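PDB 4IIY: MccF, which confers self-immunity to microcin C7 and is probably a serine carboxypeptidase of the S66 family, here bound to glutamyl sulfamoyl inosine. Local coordinates for residues Asp146-Leu151 / Leu246-Gly251; Thr201-Trp206 / Tyr225-Ala230; Arg192-Ile197 / Glu364-Thr369. The protein carries 1 engineered substitution. One frame throughout, in Å; residues are numbered along the deposited sequence.

Contact 1: residues Asp146-Leu151 / Leu246-Gly251; sequences DTTALL and LNTLTG. With 1EI (5'-O-(L-alpha-glutamylsulfamoyl)inosine), chain K.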
loop_
_atom_site.group_PDB
_atom_site.type_symbol
_atom_site.label_atom_id
_atom_site.label_comp_id
_atom_site.label_asym_id
_atom_site.label_seq_id
_atom_site.Cartn_x
_atom_site.Cartn_y
_atom_site.Cartn_z
ATOM N N ASP B 146 6.605 -5.494 -8.665
ATOM C CA ASP B 146 7.125 -5.617 -7.299
ATOM C C ASP B 146 8.637 -5.442 -7.201
ATOM O O ASP B 146 9.170 -5.017 -6.157
ATOM C CB ASP B 146 6.751 -6.974 -6.702
ATOM C CG ASP B 146 7.262 -7.126 -5.293
ATOM O OD1 ASP B 146 6.711 -6.459 -4.400
ATOM O OD2 ASP B 146 8.240 -7.879 -5.089
ATOM N N THR B 147 9.345 -5.801 -8.265
ATOM C CA THR B 147 10.802 -5.711 -8.247
ATOM C C THR B 147 11.308 -4.266 -8.142
ATOM O O THR B 147 12.486 -4.030 -7.862
ATOM C CB THR B 147 11.388 -6.442 -9.458
ATOM O OG1 THR B 147 10.644 -7.650 -9.662
ATOM C CG2 THR B 147 12.849 -6.799 -9.216
ATOM N N THR B 148 10.411 -3.300 -8.337
ATOM C CA THR B 148 10.697 -1.912 -8.006
ATOM C C THR B 148 11.394 -1.757 -6.656
ATOM O O THR B 148 12.279 -0.920 -6.499
ATOM C CB THR B 148 9.386 -1.099 -7.956
ATOM O OG1 THR B 148 8.777 -1.070 -9.251
ATOM C CG2 THR B 148 9.625 0.339 -7.498
ATOM N N ALA B 149 10.987 -2.538 -5.662
ATOM C CA ALA B 149 11.606 -2.388 -4.344
ATOM C C ALA B 149 13.122 -2.592 -4.421
ATOM O O ALA B 149 13.890 -1.869 -3.774
ATOM C CB ALA B 149 10.978 -3.341 -3.338
ATOM N N LEU B 150 13.553 -3.571 -5.210
ATOM C CA LEU B 150 14.978 -3.832 -5.413
ATOM C C LEU B 150 15.645 -2.797 -6.308
ATOM O O LEU B 150 16.753 -2.348 -6.021
ATOM C CB LEU B 150 15.211 -5.217 -6.010
ATOM C CG LEU B 150 14.596 -6.391 -5.264
ATOM C CD1 LEU B 150 15.102 -7.683 -5.877
ATOM C CD2 LEU B 150 14.925 -6.336 -3.768
ATOM N N LEU B 151 14.990 -2.411 -7.399
ATOM C CA LEU B 151 15.579 -1.440 -8.317
ATOM C C LEU B 151 15.820 -0.120 -7.604
ATOM O O LEU B 151 16.904 0.473 -7.709
ATOM C CB LEU B 151 14.663 -1.211 -9.517
ATOM C CG LEU B 151 14.339 -2.438 -10.375
ATOM C CD1 LEU B 151 13.275 -2.101 -11.402
ATOM C CD2 LEU B 151 15.585 -2.996 -11.063
ATOM N N LEU B 246 4.093 2.278 -8.379
ATOM C CA LEU B 246 3.745 3.155 -7.268
ATOM C C LEU B 246 3.245 2.385 -6.049
ATOM O O LEU B 246 3.674 2.644 -4.928
ATOM C CB LEU B 246 2.743 4.217 -7.722
ATOM C CG LEU B 246 2.240 5.186 -6.658
ATOM C CD1 LEU B 246 3.389 5.884 -5.936
ATOM C CD2 LEU B 246 1.287 6.199 -7.307
ATOM N N ASN B 247 2.355 1.418 -6.253
ATOM C CA ASN B 247 1.919 0.626 -5.119
ATOM C C ASN B 247 3.110 -0.041 -4.418
ATOM O O ASN B 247 3.171 -0.104 -3.185
ATOM C CB ASN B 247 0.895 -0.413 -5.559
ATOM C CG ASN B 247 0.161 -1.027 -4.391
ATOM O OD1 ASN B 247 -0.490 -0.328 -3.621
ATOM N ND2 ASN B 247 0.270 -2.340 -4.247
ATOM N N THR B 248 4.058 -0.560 -5.189
ATOM C CA THR B 248 5.230 -1.194 -4.588
ATOM C C THR B 248 6.089 -0.217 -3.777
ATOM O O THR B 248 6.664 -0.588 -2.749
ATOM C CB THR B 248 6.088 -1.882 -5.661
ATOM O OG1 THR B 248 5.298 -2.873 -6.320
ATOM C CG2 THR B 248 7.302 -2.562 -5.046
ATOM N N LEU B 249 6.178 1.034 -4.220
ATOM C CA LEU B 249 6.962 2.028 -3.495
ATOM C C LEU B 249 6.474 2.205 -2.055
ATOM O O LEU B 249 7.260 2.556 -1.176
ATOM C CB LEU B 249 6.969 3.370 -4.229
ATOM C CG LEU B 249 7.776 3.391 -5.531
ATOM C CD1 LEU B 249 7.550 4.708 -6.273
ATOM C CD2 LEU B 249 9.270 3.156 -5.299
ATOM N N THR B 250 5.191 1.977 -1.808
ATOM C CA THR B 250 4.689 2.066 -0.444
ATOM C C THR B 250 5.410 1.108 0.518
ATOM O O THR B 250 5.436 1.354 1.723
ATOM C CB THR B 250 3.156 1.837 -0.332
ATOM O OG1 THR B 250 2.827 0.472 -0.617
ATOM C CG2 THR B 250 2.381 2.774 -1.253
ATOM N N GLY B 251 5.982 0.017 0.001
ATOM C CA GLY B 251 6.663 -0.948 0.851
ATOM C C GLY B 251 8.068 -0.553 1.274
ATOM O O GLY B 251 8.638 -1.202 2.153
HETATM O O6 1EI K . -2.660 -16.019 -14.348
HETATM C C6 1EI K . -2.381 -14.979 -14.983
HETATM N N1 1EI K . -3.070 -14.624 -16.087
HETATM C C2 1EI K . -2.778 -13.511 -16.782
HETATM N N3 1EI K . -1.787 -12.670 -16.442
HETATM C C5 1EI K . -1.277 -14.106 -14.543
HETATM C C4 1EI K . -1.025 -12.919 -15.356
HETATM N N7 1EI K . -0.369 -14.094 -13.546
HETATM C C8 1EI K . 0.399 -12.989 -13.703
HETATM N N9 1EI K . -0.002 -12.297 -14.781
HETATM C "C1'" 1EI K . 0.577 -11.036 -15.274
HETATM O "O4'" 1EI K . 1.967 -10.945 -14.996
HETATM C "C2'" 1EI K . -0.070 -9.889 -14.526
HETATM O "O2'" 1EI K . -1.221 -9.430 -15.235
HETATM C "C3'" 1EI K . 1.023 -8.845 -14.483
HETATM O "O3'" 1EI K . 0.766 -7.846 -15.467
HETATM C "C4'" 1EI K . 2.304 -9.567 -14.858
HETATM C "C5'" 1EI K . 3.393 -9.377 -13.809
HETATM O "O5'" 1EI K . 2.993 -9.934 -12.553
HETATM S SBF 1EI K . 3.763 -9.520 -11.292
HETATM O OAE 1EI K . 3.748 -10.626 -10.359
HETATM O OAF 1EI K . 5.096 -9.190 -11.723
HETATM N NAQ 1EI K . 3.046 -8.266 -10.738
HETATM C C 1EI K . 3.457 -7.485 -9.716
HETATM O O 1EI K . 4.476 -7.607 -9.046
HETATM C CA 1EI K . 2.578 -6.310 -9.395
HETATM N N 1EI K . 1.368 -6.335 -10.197
HETATM C CB 1EI K . 2.261 -6.295 -7.904
HETATM C CG 1EI K . 2.220 -4.869 -7.362
HETATM C CD 1EI K . 0.892 -4.218 -7.679
HETATM O OE1 1EI K . 0.180 -4.704 -8.581
HETATM O OE2 1EI K . 0.562 -3.217 -7.021
HETATM O O HOH W 1 4.467 -4.896 -4.305
#
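In the pocket that holds the glutamyl end of the bound glutamyl sulfamoyl inosine, Thr248 meets the turn at Asp146-Ala149, closed by the Ala149 N to Asp146 O bond, which leads into the helix. Its methyl does most of the touching: CG2 lies 3.3 Å from Asp146 O and 3.7 Å from Ala149 N. With CG2 anti to the backbone N and OG1 beside it (chi1 -60°), the methyl faces this turn while the hydroxyl bonds to Asn245 OD1. Thr148 CG2 touches Leu249 CD2 at 3.6 Å, the two side chains crossing at about a right angle. The contact joins the turn just after the predicted nucleophile position, here the engineered Ala145, in the N-terminal LD-carboxypeptidase family region to helix 246-249 in the C-terminal one. Both segments grip the ligand: Asp146 N donates to its carbonyl O (3.0 Å), and Asn247 ND2 to its carboxylate OE2 (2.9 Å). A water donates to Asp146 OD1 and Thr248 OG1, bridging the polar side of the contact; Asp146 OD2 is held by Ser122 N. Thr148 OG1 is hydrogen-bonded to Ala145 O and Asn245 N.

Contact 2: residues Thr201-Trp206 / Tyr225-Ala230; sequences TLPEKW and YKNNCA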
loop_
_atom_site.group_PDB
_atom_site.type_symbol
_atom_site.label_atom_id
_atom_site.label_comp_id
_atom_site.label_asym_id
_atom_site.label_seq_id
_atom_site.Cartn_x
_atom_site.Cartn_y
_atom_site.Cartn_z
ATOM N N THR B 201 11.083 5.135 -29.497
ATOM C CA THR B 201 10.049 4.814 -30.462
ATOM C C THR B 201 8.721 4.678 -29.728
ATOM O O THR B 201 8.687 4.456 -28.512
ATOM C CB THR B 201 10.360 3.487 -31.165
ATOM O OG1 THR B 201 10.552 2.461 -30.179
ATOM C CG2 THR B 201 11.625 3.613 -31.988
ATOM N N LEU B 202 7.633 4.828 -30.469
ATOM C CA LEU B 202 6.290 4.700 -29.926
ATOM C C LEU B 202 5.676 3.430 -30.491
ATOM O O LEU B 202 5.475 3.334 -31.700
ATOM C CB LEU B 202 5.445 5.899 -30.359
ATOM C CG LEU B 202 4.001 5.915 -29.853
ATOM C CD1 LEU B 202 3.963 6.172 -28.355
ATOM C CD2 LEU B 202 3.179 6.968 -30.603
ATOM N N PRO B 203 5.391 2.434 -29.633
ATOM C CA PRO B 203 4.742 1.233 -30.177
ATOM C C PRO B 203 3.460 1.578 -30.930
ATOM O O PRO B 203 2.659 2.389 -30.475
ATOM C CB PRO B 203 4.434 0.408 -28.925
ATOM C CG PRO B 203 5.501 0.822 -27.959
ATOM C CD PRO B 203 5.697 2.291 -28.201
ATOM N N GLU B 204 3.272 0.952 -32.087
ATOM C CA GLU B 204 2.110 1.250 -32.916
ATOM C C GLU B 204 0.829 0.733 -32.285
ATOM O O GLU B 204 -0.218 1.372 -32.383
ATOM C CB GLU B 204 2.286 0.670 -34.318
ATOM C CG GLU B 204 3.364 1.379 -35.124
ATOM C CD GLU B 204 3.478 0.874 -36.550
ATOM O OE1 GLU B 204 3.233 -0.328 -36.787
ATOM O OE2 GLU B 204 3.816 1.687 -37.437
ATOM N N LYS B 205 0.921 -0.414 -31.620
ATOM C CA LYS B 205 -0.235 -1.045 -30.995
ATOM C C LYS B 205 0.181 -1.605 -29.645
ATOM O O LYS B 205 1.362 -1.906 -29.428
ATOM C CB LYS B 205 -0.756 -2.192 -31.862
ATOM C CG LYS B 205 -1.219 -1.797 -33.255
ATOM C CD LYS B 205 -2.545 -1.078 -33.198
ATOM C CE LYS B 205 -3.055 -0.773 -34.596
ATOM N NZ LYS B 205 -3.274 -2.007 -35.392
ATOM N N TRP B 206 -0.789 -1.757 -28.750
ATOM C CA TRP B 206 -0.531 -2.293 -27.415
ATOM C C TRP B 206 -1.754 -3.056 -26.932
ATOM O O TRP B 206 -2.837 -2.958 -27.521
ATOM C CB TRP B 206 -0.200 -1.161 -26.429
ATOM C CG TRP B 206 -1.343 -0.210 -26.231
ATOM C CD1 TRP B 206 -1.726 0.817 -27.066
ATOM C CD2 TRP B 206 -2.288 -0.216 -25.151
ATOM N NE1 TRP B 206 -2.830 1.447 -26.555
ATOM C CE2 TRP B 206 -3.199 0.836 -25.388
ATOM C CE3 TRP B 206 -2.447 -1.001 -24.004
ATOM C CZ2 TRP B 206 -4.247 1.118 -24.524
ATOM C CZ3 TRP B 206 -3.491 -0.717 -23.150
ATOM C CH2 TRP B 206 -4.378 0.332 -23.413
ATOM N N TYR B 225 -4.788 -2.249 -29.442
ATOM C CA TYR B 225 -5.237 -0.873 -29.368
ATOM C C TYR B 225 -4.257 0.061 -30.050
ATOM O O TYR B 225 -3.046 -0.102 -29.931
ATOM C CB TYR B 225 -5.326 -0.464 -27.903
ATOM C CG TYR B 225 -6.337 -1.219 -27.077
ATOM C CD1 TYR B 225 -7.663 -1.313 -27.474
ATOM C CD2 TYR B 225 -5.968 -1.817 -25.880
ATOM C CE1 TYR B 225 -8.593 -1.990 -26.703
ATOM C CE2 TYR B 225 -6.882 -2.496 -25.106
ATOM C CZ TYR B 225 -8.197 -2.577 -25.522
ATOM O OH TYR B 225 -9.128 -3.246 -24.757
ATOM N N LYS B 226 -4.776 1.072 -30.739
ATOM C CA LYS B 226 -3.919 2.155 -31.197
ATOM C C LYS B 226 -3.313 2.865 -29.984
ATOM O O LYS B 226 -3.934 2.951 -28.924
ATOM C CB LYS B 226 -4.708 3.150 -32.050
ATOM C CG LYS B 226 -5.206 2.568 -33.366
ATOM C CD LYS B 226 -4.102 2.539 -34.415
ATOM C CE LYS B 226 -4.567 1.852 -35.694
ATOM N NZ LYS B 226 -5.850 2.406 -36.208
ATOM N N ASN B 227 -2.111 3.393 -30.152
ATOM C CA ASN B 227 -1.456 4.063 -29.037
ATOM C C ASN B 227 -2.090 5.404 -28.728
ATOM O O ASN B 227 -2.035 6.328 -29.534
ATOM C CB ASN B 227 0.038 4.211 -29.281
ATOM C CG ASN B 227 0.809 4.293 -27.990
ATOM O OD1 ASN B 227 0.371 4.937 -27.035
ATOM N ND2 ASN B 227 1.929 3.592 -27.932
ATOM N N ASN B 228 -2.684 5.499 -27.544
ATOM C CA ASN B 228 -3.414 6.688 -27.128
ATOM C C ASN B 228 -2.674 7.512 -26.076
ATOM O O ASN B 228 -3.291 8.263 -25.317
ATOM C CB ASN B 228 -4.810 6.310 -26.630
ATOM C CG ASN B 228 -4.774 5.371 -25.442
ATOM O OD1 ASN B 228 -3.749 4.748 -25.154
ATOM N ND2 ASN B 228 -5.900 5.259 -24.743
ATOM N N CYS B 229 -1.358 7.366 -26.016
ATOM C CA CYS B 229 -0.504 8.185 -25.159
ATOM C C CYS B 229 -0.805 9.669 -25.405
ATOM O O CYS B 229 -1.000 10.068 -26.565
ATOM C CB CYS B 229 0.957 7.867 -25.498
ATOM S SG CYS B 229 2.228 8.552 -24.423
ATOM N N ALA B 230 -0.815 10.484 -24.357
ATOM C CA ALA B 230 -1.112 11.909 -24.486
ATOM C C ALA B 230 -0.068 12.725 -23.747
ATOM O O ALA B 230 0.395 12.330 -22.671
ATOM C CB ALA B 230 -2.504 12.219 -23.945
HETATM O O HOH W 2 -0.977 3.724 -32.816
#
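Strands 205-206 and 225-226 pair antiparallel, Trp206 with Tyr225 as the hydrogen-bonded pair (Tyr225 N to Trp206 O, 2.8 Å) and Lys205 with Lys226 as the non-hydrogen-bonded one, making a small two-stranded sheet at the surface. On the face that carries the aromatics, Tyr225 CB sits over the five-membered ring of Trp206 in a CH-pi contact, 3.7 Å from its centroid. Tyr225 CD2 lies over the same indole, near its rim, the two rings oblique with planes at 49°. Trp206 CG stands between its backbone N and carbonyl carbon (chi1 64°), which swings the indole across to the partner strand. There NE1 donates to Lys226 O at 3.0 Å, reaching the carbonyl from above its plane, in a rather bent bond. On the other face Lys205 and Lys226 run side by side, both bent at chi2 and chi4, with Lys205 NZ and Lys226 NZ 5.2 Å apart. Beyond the strands Asn227 takes over: ND2 donates almost straight to a lone pair of Pro203 O (2.9 Å), while OD1 accepts from Cys229 N in an Asx turn. Leu202 CD1 packs 3.3 Å from the same ND2. Asn227 also bonds Lys302 and Asp335, and Lys302 makes a cation-pi contact with Trp206. With both ends of its amide engaged, Asn227 is fixed in rotation and anchors the paired segments to the loops at Lys302 and Asp335, whereas the like charges of the two lysines probably disfavour a closer approach of their ends.

Contact 3: residues Arg192-Ile197 / Glu364-Thr369; sequences RKQSGI and EQYLST. With EDO (1,2-ethanediol), chain Q; EDO (1,2-ethanediol), chain O.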
loop_
_atom_site.group_PDB
_atom_site.type_symbol
_atom_site.label_atom_id
_atom_site.label_comp_id
_atom_site.label_asym_id
_atom_site.label_seq_id
_atom_site.Cartn_x
_atom_site.Cartn_y
_atom_site.Cartn_z
ATOM N N ARG B 192 23.147 -0.236 -27.365
ATOM C CA ARG B 192 23.512 0.913 -28.195
ATOM C C ARG B 192 24.754 1.640 -27.698
ATOM O O ARG B 192 25.087 1.599 -26.515
ATOM C CB ARG B 192 22.350 1.909 -28.302
ATOM C CG ARG B 192 21.935 2.550 -26.976
ATOM C CD ARG B 192 20.818 3.558 -27.170
ATOM N NE ARG B 192 21.306 4.834 -27.700
ATOM C CZ ARG B 192 21.850 5.785 -26.949
ATOM N NH1 ARG B 192 22.003 5.596 -25.644
ATOM N NH2 ARG B 192 22.266 6.920 -27.503
ATOM N N LYS B 193 25.445 2.305 -28.616
ATOM C CA LYS B 193 26.532 3.197 -28.235
ATOM C C LYS B 193 25.984 4.342 -27.402
ATOM O O LYS B 193 24.911 4.872 -27.693
ATOM C CB LYS B 193 27.224 3.760 -29.475
ATOM C CG LYS B 193 27.756 2.711 -30.431
ATOM C CD LYS B 193 28.794 1.832 -29.762
ATOM C CE LYS B 193 29.825 1.336 -30.764
ATOM N NZ LYS B 193 31.174 1.897 -30.468
ATOM N N GLN B 194 26.725 4.721 -26.367
ATOM C CA GLN B 194 26.317 5.789 -25.469
ATOM C C GLN B 194 26.812 7.133 -25.986
ATOM O O GLN B 194 27.677 7.764 -25.377
ATOM C CB GLN B 194 26.875 5.548 -24.068
ATOM C CG GLN B 194 26.387 4.274 -23.400
ATOM C CD GLN B 194 25.014 4.418 -22.774
ATOM O OE1 GLN B 194 24.703 5.437 -22.157
ATOM N NE2 GLN B 194 24.183 3.389 -22.931
ATOM N N SER B 195 26.270 7.559 -27.118
ATOM C CA SER B 195 26.636 8.843 -27.702
ATOM C C SER B 195 25.388 9.548 -28.209
ATOM O O SER B 195 24.600 8.964 -28.954
ATOM C CB SER B 195 27.630 8.651 -28.847
ATOM O OG SER B 195 28.052 9.902 -29.361
ATOM N N GLY B 196 25.208 10.799 -27.807
ATOM C CA GLY B 196 24.028 11.547 -28.184
ATOM C C GLY B 196 22.811 11.029 -27.444
ATOM O O GLY B 196 22.857 9.960 -26.814
ATOM N N ILE B 197 21.723 11.784 -27.513
ATOM C CA ILE B 197 20.504 11.401 -26.820
ATOM C C ILE B 197 19.864 10.206 -27.512
ATOM O O ILE B 197 20.126 9.934 -28.690
ATOM C CB ILE B 197 19.491 12.572 -26.710
ATOM C CG1 ILE B 197 18.763 12.823 -28.037
ATOM C CG2 ILE B 197 20.189 13.838 -26.207
ATOM C CD1 ILE B 197 17.691 13.895 -27.942
ATOM N N GLU B 364 21.237 11.359 -20.560
ATOM C CA GLU B 364 22.412 11.135 -19.725
ATOM C C GLU B 364 22.905 9.698 -19.885
ATOM O O GLU B 364 22.103 8.762 -19.955
ATOM C CB GLU B 364 22.070 11.427 -18.260
ATOM C CG GLU B 364 23.181 11.067 -17.287
ATOM C CD GLU B 364 22.810 11.301 -15.834
ATOM O OE1 GLU B 364 21.707 11.803 -15.553
ATOM O OE2 GLU B 364 23.640 10.971 -14.958
ATOM N N GLN B 365 24.224 9.521 -19.936
ATOM C CA GLN B 365 24.836 8.204 -20.051
ATOM C C GLN B 365 24.368 7.283 -18.927
ATOM O O GLN B 365 24.345 7.676 -17.760
ATOM C CB GLN B 365 26.361 8.320 -20.003
ATOM C CG GLN B 365 27.085 7.010 -20.201
ATOM C CD GLN B 365 28.596 7.178 -20.156
ATOM O OE1 GLN B 365 29.106 8.298 -20.081
ATOM N NE2 GLN B 365 29.316 6.067 -20.196
ATOM N N TYR B 366 24.012 6.052 -19.286
ATOM C CA TYR B 366 23.396 5.130 -18.328
ATOM C C TYR B 366 24.035 3.737 -18.304
ATOM O O TYR B 366 23.646 2.897 -17.494
ATOM C CB TYR B 366 21.881 5.046 -18.576
ATOM C CG TYR B 366 21.536 4.585 -19.975
ATOM C CD1 TYR B 366 21.439 3.232 -20.275
ATOM C CD2 TYR B 366 21.339 5.501 -20.998
ATOM C CE1 TYR B 366 21.140 2.800 -21.563
ATOM C CE2 TYR B 366 21.039 5.088 -22.280
ATOM C CZ TYR B 366 20.940 3.743 -22.563
ATOM O OH TYR B 366 20.656 3.358 -23.863
ATOM N N LEU B 367 25.014 3.505 -19.185
ATOM C CA LEU B 367 25.872 2.323 -19.137
ATOM C C LEU B 367 27.290 2.766 -19.474
ATOM O O LEU B 367 27.475 3.801 -20.111
ATOM C CB LEU B 367 25.407 1.245 -20.130
ATOM C CG LEU B 367 24.087 0.522 -19.812
ATOM C CD1 LEU B 367 23.512 -0.192 -21.027
ATOM C CD2 LEU B 367 24.260 -0.455 -18.659
ATOM N N SER B 368 28.278 1.992 -19.036
ATOM C CA SER B 368 29.673 2.254 -19.391
ATOM C C SER B 368 29.868 2.166 -20.902
ATOM O O SER B 368 29.176 1.411 -21.585
ATOM C CB SER B 368 30.591 1.252 -18.692
ATOM O OG SER B 368 30.450 1.339 -17.289
ATOM N N THR B 369 30.808 2.942 -21.432
ATOM C CA THR B 369 31.027 2.964 -22.875
ATOM C C THR B 369 31.649 1.659 -23.373
ATOM O O THR B 369 31.560 1.330 -24.557
ATOM C CB THR B 369 31.903 4.157 -23.299
ATOM O OG1 THR B 369 33.166 4.085 -22.628
ATOM C CG2 THR B 369 31.222 5.467 -22.945
HETATM C C1 EDO Q . 21.983 9.115 -23.669
HETATM O O1 EDO Q . 21.406 8.350 -24.726
HETATM C C2 EDO Q . 23.249 8.410 -23.205
HETATM O O2 EDO Q . 23.432 7.197 -23.945
HETATM C C1 EDO O . 20.495 7.337 -30.331
HETATM O O1 EDO O . 21.796 7.919 -30.166
HETATM C C2 EDO O . 20.569 6.089 -31.207
HETATM O O2 EDO O . 21.143 4.983 -30.498
HETATM O O HOH W 3 28.978 3.173 -25.732
#
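Gln194 reaches across to Tyr366 and turns its amide nearly upright on the phenol ring, the planes 81° apart. NE2 lies over one face of the ring, 3.3 Å from Tyr366 CZ and shifted toward the rim. The other end of the amide is also used: OE1 accepts from Tyr366 N at 3.0 Å, a straight bond whose donor stands above the carbonyl plane. This bond to the backbone fixes the amide, and a bend at chi2 (-81°) folds the Gln194 chain back to allow it. Its CG meanwhile rests 3.5 Å from Leu367 O, which is bonded by Gln365 NE2, and NE2 touches Leu367 CB. This packs the loop between helix 178-191 and edge strand 198-199 against the C-terminal tail that leaves the neighbouring strand 359-362, Gln194 being the centre of an inverse gamma turn. Arg192, the first residue beyond the helix, crosses Tyr366 at about a right angle. NH1 donates to Tyr366 OH (3.2 Å), which lies in the guanidinium plane, while the same OH is bonded to Ile189 O in the helix. Arg192 NH2 holds Gly196 O at 3.2 Å, closing its own loop. Two ethanediol molecules, probably from the crystallisation liquor, take further N-H groups, one through Arg192 NE and the other bridging NH1 to Gln194 OE1. On strand 162-164, Phe163 packs against both Tyr366 and Leu367.

In the fold
The three contacts lie about 26 Å apart, centre to centre, with contacts 2 and 3 each on the far side of the chain's centre from contact 1. Along the chain the order is 146-151, 192-197, 201-206, 225-230, 246-251, 364-369: contact 2 is nested within the loops closed by both others, while contacts 1 and 3 cross. Contact 1 joins the two LD-carboxypeptidase family regions at the ligand. Contact 3 lies at the edge of the eight-stranded sheet, where strands 198-199 and 359-362 are neighbours, and contact 2 forms a separate two-stranded sheet, followed by strand 230-232 at the opposite edge. Segments 192-197 and 201-206 adjoin, strand 198-199 between them, so one short connection links the chain's C-terminal tail to the surface sheet.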